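Local coordinates for protein deoxyribodipyrimidine photo-lyase (Oryza sativa Japonica Group, PDB 3UMV) that uses light of 300-600 nm, with one bound FAD, to split UV-induced cyclobutane pyrimidine dimers in DNA back into two pyrimidines, at residues Val40-Leu45 / Trp54-Ala59; Asp47-Asp52 / His292-Arg297; Ser68-Ala73 / Pro207-Trp212; Ala130-Ala135 / Gly160-Gln165. One frame throughout, in Å; residues are numbered along the deposited sequence. Where two conformers were deposited one is given.

Contact 1: Val40-Leu45 / Trp54-Ala59; sequences VVYWML and WALLHA
In the Rossmann-like alpha/beta domain of this photolyase, the first beta-alpha-beta unit runs from strand 40-44 through helix 54-66 to strand 70-75, and here its first strand packs against the start of its helix. The two short axes run almost antiparallel, at 171°, as a crossover connection requires, and approach to 8.4 Å. That closeness suits alanine on the helix. A55 and A59, one turn apart, both point at the strand, and A59 CB lies 3.6 Å from V40 CG1 and 4.0 Å from Y42 CB. With CG anti to the backbone N (chi1 165°), the Y42 ring reaches along the helix. Its CE1 meets A55 CB obliquely at 3.5 Å, while CD2 rests 3.9 Å from L56 CB. The backbone N of L56 lies over one ring face near the rim, and M44 CA covers the opposite face. Beyond the ring, Y42 OH hydrogen-bonds to D136 and N53. An alanine here would lose the ring between M44 and the helix and its hydroxyl bonds, and would probably loosen the strand-helix packing. No hydrogen bond joins the two segments, so apolar packing holds them, and tyrosine buries its ring while its hydroxyl finds polar partners at the far end.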
loop_
_atom_site.group_PDB
_atom_site.type_symbol
_atom_site.label_atom_id
_atom_site.label_comp_id
_atom_site.label_asym_id
_atom_site.label_seq_id
_atom_site.Cartn_x
_atom_site.Cartn_y
_atom_site.Cartn_z
ATOM N N VAL A 40 -7.462 25.650 -6.381
ATOM C CA VAL A 40 -6.464 24.676 -5.978
ATOM C C VAL A 40 -7.029 23.292 -6.277
ATOM O O VAL A 40 -8.187 23.007 -5.953
ATOM C CB VAL A 40 -6.148 24.777 -4.468
ATOM C CG1 VAL A 40 -5.161 23.674 -4.053
ATOM C CG2 VAL A 40 -5.621 26.183 -4.125
ATOM N N VAL A 41 -6.226 22.442 -6.914
ATOM C CA VAL A 41 -6.663 21.089 -7.247
ATOM C C VAL A 41 -5.792 20.077 -6.525
ATOM O O VAL A 41 -4.568 20.130 -6.644
ATOM C CB VAL A 41 -6.543 20.811 -8.751
ATOM C CG1 VAL A 41 -6.944 19.362 -9.068
ATOM C CG2 VAL A 41 -7.387 21.800 -9.540
ATOM N N TYR A 42 -6.423 19.173 -5.770
ATOM C CA TYR A 42 -5.722 18.053 -5.162
ATOM C C TYR A 42 -5.901 16.833 -6.062
ATOM O O TYR A 42 -7.015 16.331 -6.243
ATOM C CB TYR A 42 -6.234 17.777 -3.735
ATOM C CG TYR A 42 -5.833 16.430 -3.157
ATOM C CD1 TYR A 42 -4.573 15.884 -3.395
ATOM C CD2 TYR A 42 -6.714 15.709 -2.346
ATOM C CE1 TYR A 42 -4.208 14.645 -2.876
ATOM C CE2 TYR A 42 -6.352 14.463 -1.807
ATOM C CZ TYR A 42 -5.098 13.947 -2.067
ATOM O OH TYR A 42 -4.730 12.727 -1.532
ATOM N N TRP A 43 -4.803 16.416 -6.680
ATOM C CA TRP A 43 -4.775 15.189 -7.454
ATOM C C TRP A 43 -4.587 14.030 -6.479
ATOM O O TRP A 43 -3.482 13.757 -6.025
ATOM C CB TRP A 43 -3.647 15.248 -8.499
ATOM C CG TRP A 43 -3.425 13.951 -9.246
ATOM C CD1 TRP A 43 -4.257 12.864 -9.278
ATOM C CD2 TRP A 43 -2.279 13.599 -10.043
ATOM N NE1 TRP A 43 -3.713 11.878 -10.056
ATOM C CE2 TRP A 43 -2.498 12.297 -10.535
ATOM C CE3 TRP A 43 -1.092 14.262 -10.392
ATOM C CZ2 TRP A 43 -1.568 11.632 -11.357
ATOM C CZ3 TRP A 43 -0.169 13.599 -11.218
ATOM C CH2 TRP A 43 -0.416 12.304 -11.686
ATOM N N MET A 44 -5.702 13.396 -6.124
ATOM C CA MET A 44 -5.712 12.250 -5.227
ATOM C C MET A 44 -5.268 11.003 -5.976
ATOM O O MET A 44 -5.804 10.702 -7.038
ATOM C CB MET A 44 -7.139 12.048 -4.723
ATOM C CG MET A 44 -7.317 10.868 -3.771
ATOM S SD MET A 44 -9.061 10.674 -3.354
ATOM C CE MET A 44 -9.281 11.905 -2.070
ATOM N N LEU A 45 -4.309 10.270 -5.423
ATOM C CA LEU A 45 -3.915 8.999 -6.006
ATOM C C LEU A 45 -3.723 7.929 -4.952
ATOM O O LEU A 45 -4.481 6.962 -4.914
ATOM C CB LEU A 45 -2.671 9.146 -6.888
ATOM C CG LEU A 45 -2.375 7.943 -7.784
ATOM C CD1 LEU A 45 -1.619 8.431 -9.017
ATOM C CD2 LEU A 45 -1.586 6.860 -7.034
ATOM N N TRP A 54 -3.115 14.684 4.784
ATOM C CA TRP A 54 -2.299 15.904 4.770
ATOM C C TRP A 54 -2.265 16.599 3.421
ATOM O O TRP A 54 -2.091 17.810 3.367
ATOM C CB TRP A 54 -0.866 15.660 5.251
ATOM C CG TRP A 54 -0.746 15.349 6.720
ATOM C CD1 TRP A 54 -0.250 14.202 7.276
ATOM C CD2 TRP A 54 -1.125 16.194 7.815
ATOM N NE1 TRP A 54 -0.297 14.280 8.647
ATOM C CE2 TRP A 54 -0.848 15.482 9.005
ATOM C CE3 TRP A 54 -1.695 17.468 7.905
ATOM C CZ2 TRP A 54 -1.093 16.020 10.276
ATOM C CZ3 TRP A 54 -1.951 18.000 9.173
ATOM C CH2 TRP A 54 -1.641 17.272 10.336
ATOM N N ALA A 55 -2.426 15.844 2.338
ATOM C CA ALA A 55 -2.353 16.446 1.016
ATOM C C ALA A 55 -3.598 17.299 0.793
ATOM O O ALA A 55 -3.507 18.428 0.329
ATOM C CB ALA A 55 -2.218 15.380 -0.055
ATOM N N LEU A 56 -4.759 16.764 1.167
ATOM C CA LEU A 56 -6.005 17.508 1.064
ATOM C C LEU A 56 -5.995 18.743 1.993
ATOM O O LEU A 56 -6.381 19.837 1.586
ATOM C CB LEU A 56 -7.196 16.598 1.383
ATOM C CG LEU A 56 -8.554 17.303 1.399
ATOM C CD1 LEU A 56 -8.814 17.940 0.043
ATOM C CD2 LEU A 56 -9.675 16.331 1.782
ATOM N N LEU A 57 -5.537 18.557 3.230
ATOM C CA LEU A 57 -5.421 19.655 4.200
ATOM C C LEU A 57 -4.534 20.772 3.657
ATOM O O LEU A 57 -4.859 21.953 3.785
ATOM C CB LEU A 57 -4.866 19.139 5.533
ATOM C CG LEU A 57 -5.851 18.367 6.411
ATOM C CD1 LEU A 57 -5.128 17.605 7.515
ATOM C CD2 LEU A 57 -6.869 19.322 6.998
ATOM N N HIS A 58 -3.414 20.396 3.048
ATOM C CA HIS A 58 -2.517 21.374 2.449
ATOM C C HIS A 58 -3.207 22.144 1.323
ATOM O O HIS A 58 -3.127 23.368 1.259
ATOM C CB HIS A 58 -1.245 20.702 1.932
ATOM C CG HIS A 58 -0.238 21.673 1.404
ATOM N ND1 HIS A 58 0.222 21.643 0.104
ATOM C CD2 HIS A 58 0.380 22.720 1.998
ATOM C CE1 HIS A 58 1.091 22.623 -0.077
ATOM N NE2 HIS A 58 1.205 23.290 1.057
ATOM N N ALA A 59 -3.898 21.424 0.443
ATOM C CA ALA A 59 -4.620 22.066 -0.651
ATOM C C ALA A 59 -5.651 23.052 -0.096
ATOM O O ALA A 59 -5.707 24.191 -0.527
ATOM C CB ALA A 59 -5.279 21.022 -1.565
#

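Contact 2: Asp47-Asp52 / His292-Arg297; sequences DQRLAD and HISAQR
Two loops meet here: 47-52, which leaves strand 40-44 of the alpha/beta domain, and 292-297, which enters helix 295-305 with S294 as its N-cap. The tight part centres on R49. Its side chain, extended from CG to NE, lays the guanidinium flat against S294, whose CA sits 3.6 Å above the plane, over its centre. In that plane NE and NH2 both donate to D52 O, each at 3.1 Å, so one carbonyl oxygen is gripped twice and the turn of the loop is closed. NH1 makes a salt bridge with D47 OD2 and also bonds G291 O. A leucine here would remove all these donors and would probably leave D47 without its salt bridge, the D52 carbonyl without the double grip and the loop less fixed. S294 suits its place twice over: its small CB fits 3.5 Å from D52 CB, and its OG caps the helix by accepting from R297 N.

Toward the partly exposed side the contact becomes ionic and hydrated. R297, bent at chi2 and chi3, turns back to D52 side-on, and its NH2 has further partners in E301 and E202. A water links D52 OD1 to S294 N. At the other end H292 ND1 makes only a weak, long bond to Q48 O. In the D52-R297 pair, NE-OD1 and NH1-OD2 are both 2.9 Å, each nitrogen lying above the carboxylate plane.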
loop_
_atom_site.group_PDB
_atom_site.type_symbol
_atom_site.label_atom_id
_atom_site.label_comp_id
_atom_site.label_asym_id
_atom_site.label_seq_id
_atom_site.Cartn_x
_atom_site.Cartn_y
_atom_site.Cartn_z
ATOM N N ASP A 47 -3.892 8.337 -1.552
ATOM C CA ASP A 47 -4.621 8.472 -0.296
ATOM C C ASP A 47 -6.098 8.767 -0.524
ATOM O O ASP A 47 -6.540 9.917 -0.504
ATOM C CB ASP A 47 -3.921 9.509 0.591
ATOM C CG ASP A 47 -2.505 9.074 0.964
ATOM O OD1 ASP A 47 -1.555 9.562 0.326
ATOM O OD2 ASP A 47 -2.343 8.194 1.851
ATOM N N GLN A 48 -6.848 7.687 -0.745
ATOM C CA GLN A 48 -8.234 7.748 -1.169
ATOM C C GLN A 48 -9.192 7.893 0.010
ATOM O O GLN A 48 -9.963 6.973 0.337
ATOM C CB GLN A 48 -8.551 6.529 -2.028
ATOM C CG GLN A 48 -7.676 6.486 -3.275
ATOM C CD GLN A 48 -7.512 5.095 -3.848
ATOM O OE1 GLN A 48 -8.412 4.256 -3.755
ATOM N NE2 GLN A 48 -6.360 4.847 -4.458
ATOM N N ARG A 49 -9.115 9.065 0.632
ATOM C CA ARG A 49 -9.890 9.423 1.817
ATOM C C ARG A 49 -9.916 10.939 1.967
ATOM O O ARG A 49 -9.007 11.639 1.515
ATOM C CB ARG A 49 -9.285 8.790 3.078
ATOM C CG ARG A 49 -7.976 9.437 3.527
ATOM C CD ARG A 49 -7.306 8.674 4.694
ATOM N NE ARG A 49 -6.015 9.300 4.981
ATOM C CZ ARG A 49 -4.873 8.988 4.377
ATOM N NH1 ARG A 49 -4.817 7.990 3.488
ATOM N NH2 ARG A 49 -3.774 9.664 4.683
ATOM N N LEU A 50 -10.970 11.444 2.602
ATOM C CA LEU A 50 -11.077 12.873 2.896
ATOM C C LEU A 50 -10.572 13.189 4.307
ATOM O O LEU A 50 -10.043 14.271 4.539
ATOM C CB LEU A 50 -12.511 13.361 2.714
ATOM C CG LEU A 50 -13.089 13.062 1.334
ATOM C CD1 LEU A 50 -14.566 13.452 1.262
ATOM C CD2 LEU A 50 -12.264 13.778 0.266
ATOM N N ALA A 51 -10.705 12.249 5.242
ATOM C CA ALA A 51 -10.265 12.509 6.604
ATOM C C ALA A 51 -8.780 12.226 6.751
ATOM O O ALA A 51 -8.219 11.411 6.015
ATOM C CB ALA A 51 -11.063 11.674 7.609
ATOM N N ASP A 52 -8.145 12.896 7.702
ATOM C CA ASP A 52 -6.761 12.569 8.062
ATOM C C ASP A 52 -5.829 12.513 6.839
ATOM O O ASP A 52 -4.966 11.628 6.734
ATOM C CB ASP A 52 -6.721 11.215 8.773
ATOM C CG ASP A 52 -7.581 11.186 10.020
ATOM O OD1 ASP A 52 -8.135 10.110 10.339
ATOM O OD2 ASP A 52 -7.704 12.241 10.681
ATOM N N HIS A 292 -7.619 4.287 2.429
ATOM C CA HIS A 292 -8.959 4.504 2.998
ATOM C C HIS A 292 -8.863 4.955 4.448
ATOM O O HIS A 292 -9.788 5.583 4.991
ATOM C CB HIS A 292 -9.799 3.230 2.971
ATOM C CG HIS A 292 -10.125 2.735 1.601
ATOM N ND1 HIS A 292 -10.097 3.539 0.480
ATOM C CD2 HIS A 292 -10.515 1.511 1.178
ATOM C CE1 HIS A 292 -10.419 2.819 -0.577
ATOM N NE2 HIS A 292 -10.701 1.591 -0.178
ATOM N N ILE A 293 -7.745 4.624 5.077
ATOM C CA ILE A 293 -7.493 5.064 6.435
ATOM C C ILE A 293 -6.047 5.482 6.525
ATOM O O ILE A 293 -5.164 4.879 5.904
ATOM C CB ILE A 293 -7.816 3.977 7.494
ATOM C CG1 ILE A 293 -7.898 4.603 8.886
ATOM C CG2 ILE A 293 -6.790 2.855 7.445
ATOM C CD1 ILE A 293 -8.498 3.669 9.926
ATOM N N SER A 294 -5.813 6.556 7.267
ATOM C CA SER A 294 -4.475 7.093 7.457
ATOM C C SER A 294 -3.674 6.194 8.409
ATOM O O SER A 294 -4.177 5.802 9.463
ATOM C CB SER A 294 -4.614 8.500 8.056
ATOM O OG SER A 294 -3.424 8.905 8.708
ATOM N N ALA A 295 -2.433 5.864 8.062
ATOM C CA ALA A 295 -1.599 5.087 8.987
ATOM C C ALA A 295 -1.334 5.888 10.263
ATOM O O ALA A 295 -1.228 5.311 11.341
ATOM C CB ALA A 295 -0.290 4.695 8.349
ATOM N N GLN A 296 -1.205 7.208 10.113
ATOM C CA GLN A 296 -1.044 8.125 11.242
ATOM C C GLN A 296 -2.273 8.069 12.156
ATOM O O GLN A 296 -2.133 7.997 13.381
ATOM C CB GLN A 296 -0.782 9.549 10.725
ATOM C CG GLN A 296 -0.543 10.595 11.801
ATOM C CD GLN A 296 0.114 11.850 11.249
ATOM O OE1 GLN A 296 0.709 11.842 10.160
ATOM N NE2 GLN A 296 0.006 12.938 11.988
ATOM N N ARG A 297 -3.472 8.072 11.569
ATOM C CA ARG A 297 -4.686 7.824 12.357
ATOM C C ARG A 297 -4.602 6.521 13.164
ATOM O O ARG A 297 -4.967 6.490 14.346
ATOM C CB ARG A 297 -5.928 7.777 11.455
ATOM C CG ARG A 297 -7.183 7.269 12.164
ATOM C CD ARG A 297 -7.465 8.101 13.408
ATOM N NE ARG A 297 -7.562 9.520 13.094
ATOM C CZ ARG A 297 -7.469 10.503 13.981
ATOM N NH1 ARG A 297 -7.568 11.760 13.575
ATOM N NH2 ARG A 297 -7.270 10.233 15.268
HETATM O O HOH W 1 -8.035 8.050 8.412
#

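Contact 3: Ser68-Ala73 / Pro207-Trp212; sequences SPLAVA and PAVVPW
The indole of W212 is the flat group that carries this contact, and it meets the chain 68-73 through its six-membered ring. L70 N and a bound water lie at the edge of the indole, in its plane, whereas P69 CB, L70 O and A71 CB approach obliquely. P69 CB is 3.5 Å from W212 CE3, and the proline and the indole cross at about a right angle. A71 CB touches W212 CZ3 at 3.4 Å. With CG anti to the backbone N (chi1 -177°), the indole reaches back from the loop 207-212 to the start of strand 70-75. There P110, L128 and F112 add to its surroundings, and its NE1 hydrogen-bonds E215 O.

The residue types fit a site where a loop crosses the beginning of a strand. A71, with only a methyl group, leaves room for the large ring, while P69 offers a rigid apolar surface just before the strand begins. V210 CG2 rests 3.7 Å from both S68 C and P69 N, and V209 CG2 lies 4.1 Å from L70 CB, so the two valines cover backbone and side chain in turn.

No direct hydrogen bond joins the segments; two waters do that work. One donates to S68 O and accepts from V210 N, spanning the gap with bonds of 2.7 Å from the water to S68 O and 2.9 Å to V210 N. The other accepts from L70 N and donates to V210 O. Loop and strand entrance are therefore joined by apolar packing and solvent bridges, a union that gives S68 O, L70 N and both backbone polar groups of V210 a partner without extending the beta-sheet.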
loop_
_atom_site.group_PDB
_atom_site.type_symbol
_atom_site.label_atom_id
_atom_site.label_comp_id
_atom_site.label_asym_id
_atom_site.label_seq_id
_atom_site.Cartn_x
_atom_site.Cartn_y
_atom_site.Cartn_z
ATOM N N SER A 68 -9.541 31.220 -2.790
ATOM C CA SER A 68 -9.816 30.500 -4.026
ATOM C C SER A 68 -10.540 29.198 -3.723
ATOM O O SER A 68 -10.469 28.695 -2.596
ATOM C CB SER A 68 -8.513 30.218 -4.767
ATOM O OG SER A 68 -7.847 31.431 -5.082
ATOM N N PRO A 69 -11.261 28.659 -4.719
ATOM C CA PRO A 69 -11.997 27.401 -4.551
ATOM C C PRO A 69 -11.084 26.179 -4.584
ATOM O O PRO A 69 -9.939 26.266 -5.037
ATOM C CB PRO A 69 -12.944 27.388 -5.751
ATOM C CG PRO A 69 -12.249 28.187 -6.779
ATOM C CD PRO A 69 -11.506 29.268 -6.038
ATOM N N LEU A 70 -11.620 25.057 -4.112
ATOM C CA LEU A 70 -10.868 23.817 -3.920
ATOM C C LEU A 70 -11.589 22.654 -4.588
ATOM O O LEU A 70 -12.800 22.502 -4.426
ATOM C CB LEU A 70 -10.746 23.519 -2.427
ATOM C CG LEU A 70 -10.087 22.185 -2.037
ATOM C CD1 LEU A 70 -8.631 22.162 -2.432
ATOM C CD2 LEU A 70 -10.229 21.931 -0.553
ATOM N N ALA A 71 -10.846 21.840 -5.336
ATOM C CA ALA A 71 -11.405 20.655 -5.983
ATOM C C ALA A 71 -10.497 19.444 -5.788
ATOM O O ALA A 71 -9.287 19.597 -5.612
ATOM C CB ALA A 71 -11.611 20.894 -7.457
ATOM N N VAL A 72 -11.093 18.254 -5.804
ATOM C CA VAL A 72 -10.340 16.999 -5.776
ATOM C C VAL A 72 -10.484 16.330 -7.140
ATOM O O VAL A 72 -11.567 16.344 -7.739
ATOM C CB VAL A 72 -10.868 16.035 -4.684
ATOM C CG1 VAL A 72 -10.131 14.702 -4.753
ATOM C CG2 VAL A 72 -10.753 16.666 -3.302
ATOM N N ALA A 73 -9.393 15.766 -7.648
ATOM C CA ALA A 73 -9.425 15.030 -8.907
ATOM C C ALA A 73 -8.747 13.681 -8.745
ATOM O O ALA A 73 -7.697 13.589 -8.117
ATOM C CB ALA A 73 -8.749 15.836 -10.027
ATOM N N PRO A 207 -9.813 23.473 6.657
ATOM C CA PRO A 207 -10.129 24.904 6.635
ATOM C C PRO A 207 -11.306 25.155 5.703
ATOM O O PRO A 207 -11.431 24.478 4.682
ATOM C CB PRO A 207 -8.866 25.529 6.034
ATOM C CG PRO A 207 -7.771 24.553 6.338
ATOM C CD PRO A 207 -8.419 23.201 6.258
ATOM N N ALA A 208 -12.162 26.108 6.043
ATOM C CA ALA A 208 -13.270 26.443 5.162
ATOM C C ALA A 208 -12.723 27.112 3.905
ATOM O O ALA A 208 -11.722 27.828 3.959
ATOM C CB ALA A 208 -14.263 27.353 5.869
ATOM N N VAL A 209 -13.380 26.863 2.776
ATOM C CA VAL A 209 -12.993 27.468 1.510
ATOM C C VAL A 209 -14.231 28.046 0.831
ATOM O O VAL A 209 -15.348 27.584 1.072
ATOM C CB VAL A 209 -12.329 26.445 0.565
ATOM C CG1 VAL A 209 -11.056 25.891 1.189
ATOM C CG2 VAL A 209 -13.295 25.325 0.239
ATOM N N VAL A 210 -14.033 29.050 -0.018
ATOM C CA VAL A 210 -15.157 29.655 -0.728
ATOM C C VAL A 210 -15.827 28.596 -1.596
ATOM O O VAL A 210 -15.183 27.641 -2.020
ATOM C CB VAL A 210 -14.725 30.869 -1.587
ATOM C CG1 VAL A 210 -14.015 31.905 -0.729
ATOM C CG2 VAL A 210 -13.839 30.434 -2.738
ATOM N N PRO A 211 -17.131 28.753 -1.858
ATOM C CA PRO A 211 -17.845 27.726 -2.619
ATOM C C PRO A 211 -17.314 27.567 -4.040
ATOM O O PRO A 211 -16.722 28.491 -4.604
ATOM C CB PRO A 211 -19.288 28.242 -2.642
ATOM C CG PRO A 211 -19.177 29.699 -2.367
ATOM C CD PRO A 211 -18.016 29.856 -1.450
ATOM N N TRP A 212 -17.543 26.394 -4.619
ATOM C CA TRP A 212 -17.074 26.117 -5.964
ATOM C C TRP A 212 -18.010 26.700 -7.007
ATOM O O TRP A 212 -19.204 26.394 -7.032
ATOM C CB TRP A 212 -16.927 24.615 -6.180
ATOM C CG TRP A 212 -16.371 24.264 -7.516
ATOM C CD1 TRP A 212 -17.077 23.978 -8.645
ATOM C CD2 TRP A 212 -14.986 24.154 -7.867
ATOM N NE1 TRP A 212 -16.220 23.694 -9.682
ATOM C CE2 TRP A 212 -14.929 23.789 -9.228
ATOM C CE3 TRP A 212 -13.792 24.327 -7.165
ATOM C CZ2 TRP A 212 -13.724 23.604 -9.902
ATOM C CZ3 TRP A 212 -12.595 24.128 -7.831
ATOM C CH2 TRP A 212 -12.570 23.772 -9.186
HETATM O O HOH W 2 -11.179 29.520 -0.072
HETATM O O HOH W 3 -14.418 25.340 -3.444
#

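Contact 4: Ala130-Ala135 / Gly160-Gln165; sequences ASTLVA and GVAVHQ
Four backbone hydrogen bonds zip strand 132-135 to the parallel strand 162-166 in the sheet of the Rossmann-like alpha/beta domain, and helix 141-157 makes the beta-alpha-beta crossover between them. The bonds alternate in direction: A162 N donates to S131 O, L133 N to A162 O at 2.8 Å, H164 N to L133 O, and A135 N to H164 O at 2.8 Å. All are nearly straight, and the last three run almost along the C=O axis of the acceptor. A162, L133 and H164 thus each use both N-H and C=O toward the facing strand. Between these bonds CA-H...O contacts fill in, such as Q165 CA to A135 O at 3.2 Å. The short axes diverge by 17°, a slight twist.

Outward from the backbone, the two faces differ. L133, V163, A135 and Q165 share one, where L133 CD2 lies 4.2 Å from V163 CG1 and helices 120-127 and 141-157 cover L133. Branched aliphatic residues suit such a buried strand face. Q165 belongs to it as well, but its amide bonds R27 and D136 O. Just before the strand, V161 CG2 reaches A130 O at 3.4 Å.

T132, A162, V134 and H164 occupy the other face, toward helix 54-66. Small A162 leaves room beside T132, whose OG1 is 3.8 Å from A162 CB. The H164 ring also meets H58 of that helix. T132 CG2, anti to the backbone N, makes a CH-pi contact with H164, standing 4.3 Å from the ring centroid and 6° off its normal.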
loop_
_atom_site.group_PDB
_atom_site.type_symbol
_atom_site.label_atom_id
_atom_site.label_comp_id
_atom_site.label_asym_id
_atom_site.label_seq_id
_atom_site.Cartn_x
_atom_site.Cartn_y
_atom_site.Cartn_z
ATOM N N ALA A 130 -6.172 26.866 -12.777
ATOM C CA ALA A 130 -5.732 26.564 -11.415
ATOM C C ALA A 130 -4.431 27.282 -11.070
ATOM O O ALA A 130 -3.567 27.481 -11.925
ATOM C CB ALA A 130 -5.582 25.043 -11.210
ATOM N N SER A 131 -4.307 27.680 -9.812
ATOM C CA SER A 131 -3.092 28.318 -9.326
ATOM C C SER A 131 -2.110 27.257 -8.856
ATOM O O SER A 131 -0.908 27.363 -9.084
ATOM C CB SER A 131 -3.421 29.250 -8.167
ATOM O OG SER A 131 -4.018 28.523 -7.109
ATOM N N THR A 132 -2.630 26.231 -8.190
ATOM C CA THR A 132 -1.778 25.187 -7.638
ATOM C C THR A 132 -2.345 23.785 -7.839
ATOM O O THR A 132 -3.537 23.561 -7.663
ATOM C CB THR A 132 -1.525 25.413 -6.132
ATOM O OG1 THR A 132 -1.076 26.760 -5.922
ATOM C CG2 THR A 132 -0.464 24.442 -5.605
ATOM N N LEU A 133 -1.472 22.854 -8.210
ATOM C CA LEU A 133 -1.790 21.434 -8.192
ATOM C C LEU A 133 -1.065 20.801 -7.011
ATOM O O LEU A 133 0.139 20.978 -6.861
ATOM C CB LEU A 133 -1.321 20.773 -9.492
ATOM C CG LEU A 133 -1.387 19.241 -9.563
ATOM C CD1 LEU A 133 -2.820 18.766 -9.620
ATOM C CD2 LEU A 133 -0.612 18.734 -10.775
ATOM N N VAL A 134 -1.795 20.074 -6.171
ATOM C CA VAL A 134 -1.178 19.354 -5.060
ATOM C C VAL A 134 -1.282 17.862 -5.319
ATOM O O VAL A 134 -2.360 17.356 -5.575
ATOM C CB VAL A 134 -1.873 19.664 -3.723
ATOM C CG1 VAL A 134 -1.206 18.868 -2.582
ATOM C CG2 VAL A 134 -1.856 21.173 -3.460
ATOM N N ALA A 135 -0.165 17.148 -5.256
ATOM C CA ALA A 135 -0.228 15.690 -5.396
ATOM C C ALA A 135 0.157 15.012 -4.090
ATOM O O ALA A 135 0.855 15.607 -3.276
ATOM C CB ALA A 135 0.673 15.215 -6.531
ATOM N N GLY A 160 3.133 29.023 -14.883
ATOM C CA GLY A 160 2.677 29.816 -13.757
ATOM C C GLY A 160 2.017 28.959 -12.688
ATOM O O GLY A 160 1.838 29.400 -11.552
ATOM N N VAL A 161 1.649 27.734 -13.053
ATOM C CA VAL A 161 0.981 26.844 -12.105
ATOM C C VAL A 161 1.980 26.224 -11.152
ATOM O O VAL A 161 2.988 25.652 -11.572
ATOM C CB VAL A 161 0.228 25.693 -12.783
ATOM C CG1 VAL A 161 -0.285 24.712 -11.701
ATOM C CG2 VAL A 161 -0.914 26.218 -13.641
ATOM N N ALA A 162 1.680 26.325 -9.864
ATOM C CA ALA A 162 2.535 25.755 -8.842
ATOM C C ALA A 162 2.204 24.273 -8.684
ATOM O O ALA A 162 1.051 23.868 -8.819
ATOM C CB ALA A 162 2.334 26.486 -7.525
ATOM N N VAL A 163 3.221 23.464 -8.422
ATOM C CA VAL A 163 2.982 22.047 -8.141
ATOM C C VAL A 163 3.646 21.667 -6.821
ATOM O O VAL A 163 4.862 21.838 -6.656
ATOM C CB VAL A 163 3.499 21.119 -9.267
ATOM C CG1 VAL A 163 3.101 19.680 -8.959
ATOM C CG2 VAL A 163 2.967 21.551 -10.630
ATOM N N HIS A 164 2.852 21.154 -5.878
ATOM C CA HIS A 164 3.375 20.724 -4.585
ATOM C C HIS A 164 3.070 19.247 -4.424
ATOM O O HIS A 164 2.019 18.780 -4.874
ATOM C CB HIS A 164 2.693 21.447 -3.420
ATOM C CG HIS A 164 2.938 22.926 -3.378
ATOM N ND1 HIS A 164 2.507 23.712 -2.334
ATOM C CD2 HIS A 164 3.563 23.762 -4.244
ATOM C CE1 HIS A 164 2.850 24.971 -2.553
ATOM N NE2 HIS A 164 3.484 25.030 -3.712
ATOM N N GLN A 165 3.982 18.519 -3.794
ATOM C CA GLN A 165 3.707 17.133 -3.400
ATOM C C GLN A 165 3.759 17.000 -1.885
ATOM O O GLN A 165 4.655 17.520 -1.228
ATOM C CB GLN A 165 4.729 16.187 -4.011
ATOM C CG GLN A 165 4.528 14.730 -3.599
ATOM C CD GLN A 165 5.477 13.819 -4.326
ATOM O OE1 GLN A 165 6.680 14.063 -4.362
ATOM N NE2 GLN A 165 4.942 12.771 -4.918
#

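In the fold
Contacts 1, 3 and 4 all reach the one sheet of the alpha/beta domain, whereas contact 2 ties a loop of that domain to the start of helix 295-305, nearer the FAD. Strand 40-44 of contact 1 lies between strand 70-75 of contact 3 and strand 132-135 of contact 4, with backbone bonds to each. Contacts 1 and 4 are buried, one purely apolar, the other built on backbone hydrogen bonds. Contact 2, also largely buried, relies on charge, and it touches contact 1 through W54 and Q296. Contact 3 is the most exposed, and water bridges its polar groups.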